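Local coordinates for protein ribokinase (Giardia lamblia, PDB 6WHJ) that probably catalyses the magnesium-dependent transfer of phosphate from ATP to O-5 of D-ribose, giving D-ribose 5-phosphate, at residues F63-G74 with P87-T98; L188-E198 with L229-L240. All coordinates share one frame; numbering follows the deposited sequence.

Contact 1. Residues F63-G74 with P87-T98; sequences FFVGAVGKDTFG and PNCIKQVSGAPT
Hydrogen bonds between the backbones of F63-G74 and P87-T98 give the contact its parallel register, A67 beside K91 and V68 beside Q92. V68 is held through both of its backbone polar atoms: its N donates to K91 O at 3.0 Å, and its O accepts from V93 N. K91 N bonds to G66 O, while farther back F64 N reaches P87 O and C89 N reaches F64 O.

Polar side chains add bonds at and just beyond the C-terminal ends of the strands. The carboxylate of D71 receives T98 with both oxygens, each through its syn lone pair: OD1 takes the hydroxyl OG1 of T98 at 2.6 Å, and OD2 takes T98 N at 2.8 Å in a nearly straight bond (169°). D71 OD1 also accepts from G74 N, the N-cap bond of helix 72-84. T98 OG1 in turn accepts from G69 N at 2.9 Å. With CG beside its backbone N (chi1 -77°) and an extended chain, Q92 brings NE2 to G69 O at 3.0 Å; the same nitrogen bonds to D75.

Apolar contacts follow the paired backbones. CG1 and CD1 of I90 approach CD2 of the F64 ring, CD1 lying in plane at its edge, and I90 CG2 meets V68 CG2 at 3.7 Å. N88 CA sits over one face of the F63 ring, and C89 SG comes obliquely to F63 CE2 at 3.7 Å.

One carboxylate thus joins the N-terminus of helix 72-84 to the chain that follows strand 91-93, and its negative charge probably strengthens the bonds from G74 N and T98.

Contact 2. Residues L188-E198 with L229-L240; sequences LSITDIFCPNE and LSPSLKFVLFTL
Strands 193-194 and 235-239 are parallel neighbours in the large sheet of the ribokinase-like fold, and at and just beyond their C-terminal ends lie N197, T239 and L240, predicted to bind ATP. The pairing sets I193 beside F235 and F194 beside V236. F194 N donates to F235 O at 3.0 Å, and F194 O accepts L237 N. Farther on, T239 N meets P196 O at 2.8 Å in an almost straight bond (174°), and N197 lies beside T239 as a single bridge.

Before the strands, two serine hydroxyls point into the turn after helix 184-188. With OG anti to its own N (chi1 166°), S230 donates to L188 O at 2.7 Å from above the carbonyl plane and accepts from the backbone N of S232 and of L233, an ST turn and ST motif sharing one oxygen. S232 OG donates to T191 O, again from above the plane. K234 runs alongside D192 and bends at its end, so that NZ forms a salt bridge with D192 OD2 at 2.7 Å, on the anti side of the carboxylate, and also bonds to S232 O. D192 OD1 is engaged by K163 and by F171 N.

V236 CG1 touches P196 CD at 3.8 Å. Within each segment an alkyl group is set over a ring, toward its rim: V236 CG1 on F238 and L188 CD2 on F194.

Helix 216-228 packs on L188, F194, L233 and F238, helix 272-287 on I193, C195 and L237, and strand 170-173 bonds to the backbones of D192, I193 and C195.

Overall arrangement
Contact 1 closes along the chain before contact 2 opens, and both belong to the same nine-stranded mixed sheet. Their centres are about 29 Å apart, on opposite sides of the chain's centre, and their nearest atoms stay about 14 Å from each other. Contact 1 joins strand 91-93, outermost within this chain, to strand 62-69; strands 9-12, 140-143 and 170-173 then lead to the pair 193-194 and 235-239 of contact 2. The sheet thus probably spans from the neighbourhood of the sugar site to that of the ATP site: F64 and F73 of contact 1 adjoin S46 and R17, predicted to bind the sugar, whereas contact 2 itself contributes residues to the predicted ATP site.

Contact 1. Residues F63-G74 with P87-T98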
loop_
_atom_site.group_PDB
_atom_site.type_symbol
_atom_site.label_atom_id
_atom_site.label_comp_id
_atom_site.label_asym_id
_atom_site.label_seq_id
_atom_site.Cartn_x
_atom_site.Cartn_y
_atom_site.Cartn_z
ATOM N N PHE B 63 -4.915 -27.702 9.221
ATOM C CA PHE B 63 -3.990 -27.944 8.118
ATOM C C PHE B 63 -4.200 -26.830 7.105
ATOM O O PHE B 63 -5.319 -26.640 6.617
ATOM C CB PHE B 63 -4.234 -29.325 7.491
ATOM C CG PHE B 63 -3.159 -29.772 6.522
ATOM C CD1 PHE B 63 -1.921 -30.182 6.980
ATOM C CD2 PHE B 63 -3.403 -29.816 5.158
ATOM C CE1 PHE B 63 -0.942 -30.597 6.095
ATOM C CE2 PHE B 63 -2.432 -30.229 4.270
ATOM C CZ PHE B 63 -1.199 -30.620 4.740
ATOM N N PHE B 64 -3.149 -26.066 6.814
ATOM C CA PHE B 64 -3.260 -24.952 5.883
ATOM C C PHE B 64 -2.657 -25.354 4.541
ATOM O O PHE B 64 -1.566 -25.931 4.488
ATOM C CB PHE B 64 -2.579 -23.693 6.425
ATOM C CG PHE B 64 -2.582 -22.535 5.450
ATOM C CD1 PHE B 64 -3.778 -22.078 4.904
ATOM C CD2 PHE B 64 -1.399 -21.882 5.108
ATOM C CE1 PHE B 64 -3.790 -21.023 4.008
ATOM C CE2 PHE B 64 -1.411 -20.817 4.214
ATOM C CZ PHE B 64 -2.604 -20.388 3.664
ATOM N N VAL B 65 -3.377 -25.051 3.464
ATOM C CA VAL B 65 -2.941 -25.328 2.105
ATOM C C VAL B 65 -2.884 -23.999 1.373
ATOM O O VAL B 65 -3.917 -23.339 1.207
ATOM C CB VAL B 65 -3.892 -26.297 1.388
ATOM C CG1 VAL B 65 -3.357 -26.624 -0.006
ATOM C CG2 VAL B 65 -4.121 -27.549 2.227
ATOM N N GLY B 66 -1.686 -23.604 0.945
ATOM C CA GLY B 66 -1.496 -22.338 0.257
ATOM C C GLY B 66 -0.162 -22.296 -0.453
ATOM O O GLY B 66 0.687 -23.169 -0.272
ATOM N N ALA B 67 0.023 -21.251 -1.260
ATOM C CA ALA B 67 1.238 -21.062 -2.044
ATOM C C ALA B 67 1.792 -19.659 -1.820
ATOM O O ALA B 67 1.039 -18.680 -1.788
ATOM C CB ALA B 67 0.987 -21.290 -3.536
ATOM N N VAL B 68 3.112 -19.584 -1.625
ATOM C CA VAL B 68 3.849 -18.344 -1.426
ATOM C C VAL B 68 5.084 -18.375 -2.325
ATOM O O VAL B 68 5.456 -19.412 -2.881
ATOM C CB VAL B 68 4.258 -18.137 0.046
ATOM C CG1 VAL B 68 3.024 -18.106 0.946
ATOM C CG2 VAL B 68 5.256 -19.223 0.491
ATOM N N GLY B 69 5.732 -17.219 -2.453
ATOM C CA GLY B 69 6.885 -17.111 -3.318
ATOM C C GLY B 69 8.152 -17.626 -2.669
ATOM O O GLY B 69 8.199 -17.957 -1.487
ATOM N N LYS B 70 9.196 -17.756 -3.487
ATOM C CA LYS B 70 10.525 -18.094 -2.981
ATOM C C LYS B 70 11.255 -16.793 -2.660
ATOM O O LYS B 70 12.257 -16.427 -3.272
ATOM C CB LYS B 70 11.283 -18.949 -3.985
ATOM C CG LYS B 70 10.778 -20.372 -4.019
ATOM C CD LYS B 70 11.440 -21.204 -5.107
ATOM C CE LYS B 70 10.945 -22.654 -5.044
ATOM N NZ LYS B 70 11.661 -23.525 -5.996
ATOM N N ASP B 71 10.738 -16.118 -1.640
ATOM C CA ASP B 71 11.220 -14.819 -1.208
ATOM C C ASP B 71 11.191 -14.775 0.311
ATOM O O ASP B 71 10.894 -15.774 0.978
ATOM C CB ASP B 71 10.383 -13.670 -1.787
ATOM C CG ASP B 71 8.873 -13.919 -1.687
ATOM O OD1 ASP B 71 8.380 -14.376 -0.627
ATOM O OD2 ASP B 71 8.168 -13.621 -2.673
ATOM N N THR B 72 11.544 -13.603 0.846
ATOM C CA THR B 72 11.629 -13.420 2.292
ATOM C C THR B 72 10.282 -13.646 2.970
ATOM O O THR B 72 10.183 -14.410 3.935
ATOM C CB THR B 72 12.151 -12.016 2.598
ATOM O OG1 THR B 72 13.423 -11.828 1.966
ATOM C CG2 THR B 72 12.273 -11.804 4.103
ATOM N N PHE B 73 9.231 -12.975 2.480
ATOM C CA PHE B 73 7.897 -13.141 3.049
ATOM C C PHE B 73 7.457 -14.600 3.043
ATOM O O PHE B 73 6.819 -15.067 3.992
ATOM C CB PHE B 73 6.886 -12.279 2.291
ATOM C CG PHE B 73 7.023 -10.801 2.548
ATOM C CD1 PHE B 73 7.759 -10.331 3.627
ATOM C CD2 PHE B 73 6.392 -9.883 1.721
ATOM C CE1 PHE B 73 7.883 -8.977 3.868
ATOM C CE2 PHE B 73 6.503 -8.521 1.960
ATOM C CZ PHE B 73 7.246 -8.071 3.038
ATOM N N GLY B 74 7.757 -15.329 1.966
ATOM C CA GLY B 74 7.399 -16.736 1.920
ATOM C C GLY B 74 8.156 -17.563 2.942
ATOM O O GLY B 74 7.582 -18.446 3.586
ATOM N N PRO B 87 0.277 -27.776 11.206
ATOM C CA PRO B 87 0.705 -28.452 9.980
ATOM C C PRO B 87 0.200 -27.732 8.742
ATOM O O PRO B 87 -0.852 -27.095 8.750
ATOM C CB PRO B 87 0.070 -29.844 10.101
ATOM C CG PRO B 87 -0.223 -30.017 11.553
ATOM C CD PRO B 87 -0.554 -28.644 12.055
ATOM N N ASN B 88 0.950 -27.860 7.657
ATOM C CA ASN B 88 0.564 -27.210 6.416
ATOM C C ASN B 88 1.314 -27.887 5.280
ATOM O O ASN B 88 2.219 -28.687 5.506
ATOM C CB ASN B 88 0.872 -25.713 6.456
ATOM C CG ASN B 88 2.340 -25.445 6.615
ATOM O OD1 ASN B 88 3.093 -25.495 5.642
ATOM N ND2 ASN B 88 2.763 -25.150 7.836
ATOM N N CYS B 89 0.890 -27.608 4.050
ATOM C CA CYS B 89 1.727 -27.893 2.883
ATOM C C CYS B 89 1.846 -26.614 2.041
ATOM O O CYS B 89 1.486 -26.564 0.868
ATOM C CB CYS B 89 1.214 -29.084 2.064
ATOM S SG CYS B 89 -0.464 -28.925 1.453
ATOM N N ILE B 90 2.347 -25.552 2.674
ATOM C CA ILE B 90 2.620 -24.297 1.979
ATOM C C ILE B 90 3.715 -24.532 0.944
ATOM O O ILE B 90 4.874 -24.799 1.286
ATOM C CB ILE B 90 3.013 -23.164 2.946
ATOM C CG1 ILE B 90 1.930 -22.941 4.002
ATOM C CG2 ILE B 90 3.281 -21.911 2.170
ATOM C CD1 ILE B 90 2.339 -22.009 5.112
ATOM N N LYS B 91 3.335 -24.504 -0.326
ATOM C CA LYS B 91 4.273 -24.686 -1.416
ATOM C C LYS B 91 4.913 -23.351 -1.789
ATOM O O LYS B 91 4.211 -22.359 -2.000
ATOM C CB LYS B 91 3.541 -25.291 -2.610
ATOM C CG LYS B 91 3.018 -26.726 -2.387
ATOM C CD LYS B 91 4.038 -27.691 -1.765
ATOM C CE LYS B 91 3.336 -29.003 -1.393
ATOM N NZ LYS B 91 4.165 -30.009 -0.655
ATOM N N GLN B 92 6.240 -23.320 -1.896
ATOM C CA GLN B 92 6.937 -22.115 -2.336
ATOM C C GLN B 92 7.205 -22.204 -3.837
ATOM O O GLN B 92 7.845 -23.153 -4.294
ATOM C CB GLN B 92 8.235 -21.918 -1.557
ATOM C CG GLN B 92 7.980 -21.378 -0.167
ATOM C CD GLN B 92 9.237 -20.958 0.573
ATOM O OE1 GLN B 92 9.970 -21.783 1.123
ATOM N NE2 GLN B 92 9.487 -19.649 0.593
ATOM N N VAL B 93 6.733 -21.209 -4.596
ATOM C CA VAL B 93 6.806 -21.203 -6.056
ATOM C C VAL B 93 7.631 -20.009 -6.526
ATOM O O VAL B 93 7.726 -18.985 -5.844
ATOM C CB VAL B 93 5.401 -21.171 -6.714
ATOM C CG1 VAL B 93 4.558 -22.343 -6.244
ATOM C CG2 VAL B 93 4.703 -19.872 -6.414
ATOM N N SER B 94 8.238 -20.147 -7.704
ATOM C CA SER B 94 9.074 -19.092 -8.271
ATOM C C SER B 94 8.344 -18.239 -9.298
ATOM O O SER B 94 8.920 -17.259 -9.787
ATOM C CB SER B 94 10.337 -19.680 -8.915
ATOM O OG SER B 94 10.005 -20.732 -9.798
ATOM N N GLY B 95 7.107 -18.593 -9.648
ATOM C CA GLY B 95 6.411 -17.865 -10.699
ATOM C C GLY B 95 6.084 -16.440 -10.290
ATOM O O GLY B 95 6.215 -15.508 -11.086
ATOM N N ALA B 96 5.557 -16.270 -9.091
ATOM C CA ALA B 96 5.159 -14.982 -8.563
ATOM C C ALA B 96 5.825 -14.742 -7.213
ATOM O O ALA B 96 6.338 -15.678 -6.591
ATOM C CB ALA B 96 3.632 -14.912 -8.413
ATOM N N PRO B 97 5.860 -13.494 -6.743
ATOM C CA PRO B 97 6.209 -13.236 -5.339
ATOM C C PRO B 97 5.063 -13.636 -4.417
ATOM O O PRO B 97 3.933 -13.873 -4.847
ATOM C CB PRO B 97 6.443 -11.723 -5.298
ATOM C CG PRO B 97 5.591 -11.200 -6.391
ATOM C CD PRO B 97 5.669 -12.236 -7.489
ATOM N N THR B 98 5.374 -13.720 -3.124
ATOM C CA THR B 98 4.337 -13.900 -2.116
ATOM C C THR B 98 3.284 -12.801 -2.246
ATOM O O THR B 98 3.602 -11.647 -2.541
ATOM C CB THR B 98 4.960 -13.883 -0.717
ATOM O OG1 THR B 98 5.820 -15.018 -0.565
ATOM C CG2 THR B 98 3.884 -13.919 0.375
HETATM O O HOH W 1 8.949 -15.963 -5.763
#

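Contact 2. Residues L188-E198 with L229-L240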
loop_
_atom_site.group_PDB
_atom_site.type_symbol
_atom_site.label_atom_id
_atom_site.label_comp_id
_atom_site.label_asym_id
_atom_site.label_seq_id
_atom_site.Cartn_x
_atom_site.Cartn_y
_atom_site.Cartn_z
ATOM N N LEU B 188 -21.105 -23.210 -4.873
ATOM C CA LEU B 188 -22.178 -23.568 -3.952
ATOM C C LEU B 188 -22.700 -24.987 -4.165
ATOM O O LEU B 188 -23.236 -25.578 -3.225
ATOM C CB LEU B 188 -23.330 -22.567 -4.070
ATOM C CG LEU B 188 -23.170 -21.227 -3.351
ATOM C CD1 LEU B 188 -24.159 -20.193 -3.874
ATOM C CD2 LEU B 188 -23.381 -21.434 -1.868
ATOM N N SER B 189 -22.545 -25.557 -5.362
ATOM C CA SER B 189 -23.113 -26.875 -5.628
ATOM C C SER B 189 -22.460 -27.973 -4.801
ATOM O O SER B 189 -23.049 -29.048 -4.648
ATOM C CB SER B 189 -22.992 -27.216 -7.105
ATOM O OG SER B 189 -21.639 -27.149 -7.511
ATOM N N ILE B 190 -21.269 -27.740 -4.255
ATOM C CA ILE B 190 -20.664 -28.684 -3.326
ATOM C C ILE B 190 -20.471 -28.075 -1.956
ATOM O O ILE B 190 -19.957 -28.747 -1.056
ATOM C CB ILE B 190 -19.322 -29.239 -3.849
ATOM C CG1 ILE B 190 -18.279 -28.121 -3.871
ATOM C CG2 ILE B 190 -19.498 -29.900 -5.235
ATOM C CD1 ILE B 190 -16.860 -28.616 -3.780
ATOM N N THR B 191 -20.895 -26.827 -1.762
ATOM C CA THR B 191 -20.841 -26.201 -0.454
ATOM C C THR B 191 -21.885 -26.832 0.456
ATOM O O THR B 191 -23.037 -27.048 0.056
ATOM C CB THR B 191 -21.097 -24.702 -0.565
ATOM O OG1 THR B 191 -20.025 -24.082 -1.289
ATOM C CG2 THR B 191 -21.217 -24.064 0.826
ATOM N N ASP B 192 -21.475 -27.140 1.679
ATOM C CA ASP B 192 -22.404 -27.634 2.675
ATOM C C ASP B 192 -22.903 -26.524 3.584
ATOM O O ASP B 192 -24.089 -26.496 3.920
ATOM C CB ASP B 192 -21.744 -28.739 3.502
ATOM C CG ASP B 192 -21.333 -29.929 2.649
ATOM O OD1 ASP B 192 -20.114 -30.141 2.438
ATOM O OD2 ASP B 192 -22.240 -30.636 2.171
ATOM N N ILE B 193 -22.015 -25.617 3.988
ATOM C CA ILE B 193 -22.332 -24.487 4.856
ATOM C C ILE B 193 -21.757 -23.217 4.244
ATOM O O ILE B 193 -20.536 -23.100 4.084
ATOM C CB ILE B 193 -21.791 -24.692 6.279
ATOM C CG1 ILE B 193 -22.389 -25.964 6.895
ATOM C CG2 ILE B 193 -22.035 -23.442 7.132
ATOM C CD1 ILE B 193 -21.735 -26.400 8.173
ATOM N N PHE B 194 -22.630 -22.259 3.933
ATOM C CA PHE B 194 -22.267 -21.015 3.270
ATOM C C PHE B 194 -22.292 -19.889 4.300
ATOM O O PHE B 194 -23.267 -19.763 5.059
ATOM C CB PHE B 194 -23.245 -20.752 2.121
ATOM C CG PHE B 194 -22.843 -19.639 1.190
ATOM C CD1 PHE B 194 -21.595 -19.631 0.580
ATOM C CD2 PHE B 194 -23.739 -18.638 0.873
ATOM C CE1 PHE B 194 -21.235 -18.627 -0.293
ATOM C CE2 PHE B 194 -23.383 -17.625 0.001
ATOM C CZ PHE B 194 -22.127 -17.623 -0.584
ATOM N N CYS B 195 -21.225 -19.082 4.343
ATOM C CA CYS B 195 -21.028 -18.084 5.403
ATOM C C CYS B 195 -20.799 -16.694 4.819
ATOM O O CYS B 195 -19.696 -16.140 4.910
ATOM C CB CYS B 195 -19.847 -18.466 6.292
ATOM S SG CYS B 195 -19.999 -20.088 7.012
ATOM N N PRO B 196 -21.823 -16.087 4.237
ATOM C CA PRO B 196 -21.685 -14.717 3.763
ATOM C C PRO B 196 -21.988 -13.724 4.874
ATOM O O PRO B 196 -22.672 -14.029 5.854
ATOM C CB PRO B 196 -22.757 -14.640 2.667
ATOM C CG PRO B 196 -23.846 -15.474 3.215
ATOM C CD PRO B 196 -23.163 -16.623 3.934
ATOM N N ASN B 197 -21.464 -12.515 4.712
ATOM C CA ASN B 197 -21.992 -11.428 5.523
ATOM C C ASN B 197 -23.138 -10.785 4.742
ATOM O O ASN B 197 -23.501 -11.249 3.660
ATOM C CB ASN B 197 -20.865 -10.479 5.935
ATOM C CG ASN B 197 -20.267 -9.699 4.776
ATOM O OD1 ASN B 197 -20.834 -9.601 3.681
ATOM N ND2 ASN B 197 -19.058 -9.201 4.999
ATOM N N GLU B 198 -23.730 -9.715 5.277
ATOM C CA GLU B 198 -24.916 -9.158 4.628
ATOM C C GLU B 198 -24.613 -8.711 3.200
ATOM O O GLU B 198 -25.315 -9.094 2.255
ATOM C CB GLU B 198 -25.485 -7.988 5.424
ATOM C CG GLU B 198 -26.991 -7.861 5.239
ATOM C CD GLU B 198 -27.590 -6.703 5.995
ATOM O OE1 GLU B 198 -28.749 -6.345 5.690
ATOM O OE2 GLU B 198 -26.900 -6.133 6.870
ATOM N N LEU B 229 -29.597 -24.116 -6.981
ATOM C CA LEU B 229 -28.784 -24.942 -7.870
ATOM C C LEU B 229 -27.833 -25.880 -7.131
ATOM O O LEU B 229 -26.941 -26.457 -7.762
ATOM C CB LEU B 229 -28.021 -24.083 -8.880
ATOM C CG LEU B 229 -28.891 -23.692 -10.079
ATOM C CD1 LEU B 229 -28.060 -23.015 -11.156
ATOM C CD2 LEU B 229 -29.626 -24.904 -10.632
ATOM N N SER B 230 -27.966 -26.026 -5.814
ATOM C CA SER B 230 -26.988 -26.783 -5.045
ATOM C C SER B 230 -27.648 -28.006 -4.433
ATOM O O SER B 230 -28.609 -27.865 -3.656
ATOM C CB SER B 230 -26.358 -25.947 -3.935
ATOM O OG SER B 230 -25.668 -26.808 -3.037
ATOM N N PRO B 231 -27.188 -29.216 -4.766
ATOM C CA PRO B 231 -27.694 -30.410 -4.072
ATOM C C PRO B 231 -27.137 -30.579 -2.671
ATOM O O PRO B 231 -27.676 -31.396 -1.914
ATOM C CB PRO B 231 -27.246 -31.564 -4.983
ATOM C CG PRO B 231 -26.027 -31.024 -5.682
ATOM C CD PRO B 231 -26.260 -29.550 -5.863
ATOM N N SER B 232 -26.057 -29.878 -2.313
ATOM C CA SER B 232 -25.411 -30.089 -1.024
ATOM C C SER B 232 -25.719 -29.036 0.035
ATOM O O SER B 232 -25.583 -29.342 1.224
ATOM C CB SER B 232 -23.888 -30.170 -1.195
ATOM O OG SER B 232 -23.377 -28.993 -1.788
ATOM N N LEU B 233 -26.100 -27.814 -0.345
ATOM C CA LEU B 233 -26.189 -26.727 0.635
ATOM C C LEU B 233 -27.235 -27.026 1.698
ATOM O O LEU B 233 -28.408 -27.257 1.387
ATOM C CB LEU B 233 -26.495 -25.393 -0.047
ATOM C CG LEU B 233 -26.553 -24.156 0.871
ATOM C CD1 LEU B 233 -25.257 -23.888 1.604
ATOM C CD2 LEU B 233 -26.968 -22.923 0.086
ATOM N N LYS B 234 -26.811 -26.983 2.960
ATOM C CA LYS B 234 -27.669 -27.323 4.085
ATOM C C LYS B 234 -27.949 -26.149 5.009
ATOM O O LYS B 234 -29.023 -26.098 5.614
ATOM C CB LYS B 234 -27.039 -28.457 4.904
ATOM C CG LYS B 234 -26.953 -29.769 4.150
ATOM C CD LYS B 234 -25.881 -30.674 4.743
ATOM C CE LYS B 234 -25.634 -31.869 3.833
ATOM N NZ LYS B 234 -24.744 -31.495 2.696
ATOM N N PHE B 235 -26.999 -25.224 5.150
ATOM C CA PHE B 235 -27.151 -24.083 6.036
ATOM C C PHE B 235 -26.456 -22.878 5.429
ATOM O O PHE B 235 -25.378 -23.005 4.844
ATOM C CB PHE B 235 -26.565 -24.359 7.424
ATOM C CG PHE B 235 -27.254 -25.465 8.155
ATOM C CD1 PHE B 235 -26.713 -26.741 8.174
ATOM C CD2 PHE B 235 -28.451 -25.233 8.817
ATOM C CE1 PHE B 235 -27.343 -27.756 8.840
ATOM C CE2 PHE B 235 -29.089 -26.249 9.481
ATOM C CZ PHE B 235 -28.535 -27.517 9.495
ATOM N N VAL B 236 -27.070 -21.715 5.596
ATOM C CA VAL B 236 -26.432 -20.436 5.330
ATOM C C VAL B 236 -26.265 -19.760 6.677
ATOM O O VAL B 236 -27.251 -19.535 7.389
ATOM C CB VAL B 236 -27.262 -19.562 4.379
ATOM C CG1 VAL B 236 -26.564 -18.230 4.145
ATOM C CG2 VAL B 236 -27.510 -20.288 3.071
ATOM N N LEU B 237 -25.021 -19.467 7.042
ATOM C CA LEU B 237 -24.715 -18.713 8.253
ATOM C C LEU B 237 -24.477 -17.272 7.818
ATOM O O LEU B 237 -23.404 -16.942 7.306
ATOM C CB LEU B 237 -23.482 -19.283 8.944
ATOM C CG LEU B 237 -23.208 -19.002 10.428
ATOM C CD1 LEU B 237 -22.066 -19.914 10.911
ATOM C CD2 LEU B 237 -22.923 -17.550 10.731
ATOM N N PHE B 238 -25.460 -16.405 8.052
ATOM C CA PHE B 238 -25.309 -14.984 7.749
ATOM C C PHE B 238 -24.524 -14.326 8.869
ATOM O O PHE B 238 -24.892 -14.443 10.041
ATOM C CB PHE B 238 -26.660 -14.295 7.612
ATOM C CG PHE B 238 -27.429 -14.679 6.392
ATOM C CD1 PHE B 238 -27.206 -14.031 5.193
ATOM C CD2 PHE B 238 -28.408 -15.665 6.452
ATOM C CE1 PHE B 238 -27.931 -14.375 4.066
ATOM C CE2 PHE B 238 -29.132 -16.010 5.332
ATOM C CZ PHE B 238 -28.892 -15.367 4.133
ATOM N N THR B 239 -23.431 -13.667 8.511
ATOM C CA THR B 239 -22.675 -12.830 9.433
ATOM C C THR B 239 -23.201 -11.408 9.373
ATOM O O THR B 239 -23.234 -10.798 8.303
ATOM C CB THR B 239 -21.184 -12.857 9.098
ATOM O OG1 THR B 239 -20.614 -14.074 9.594
ATOM C CG2 THR B 239 -20.475 -11.650 9.686
ATOM N N LEU B 240 -23.595 -10.873 10.525
ATOM C CA LEU B 240 -24.302 -9.601 10.570
ATOM C C LEU B 240 -23.543 -8.567 11.393
ATOM O O LEU B 240 -24.125 -7.564 11.816
ATOM C CB LEU B 240 -25.704 -9.815 11.133
ATOM C CG LEU B 240 -26.560 -10.778 10.304
ATOM C CD1 LEU B 240 -27.982 -10.862 10.852
ATOM C CD2 LEU B 240 -26.553 -10.401 8.818
#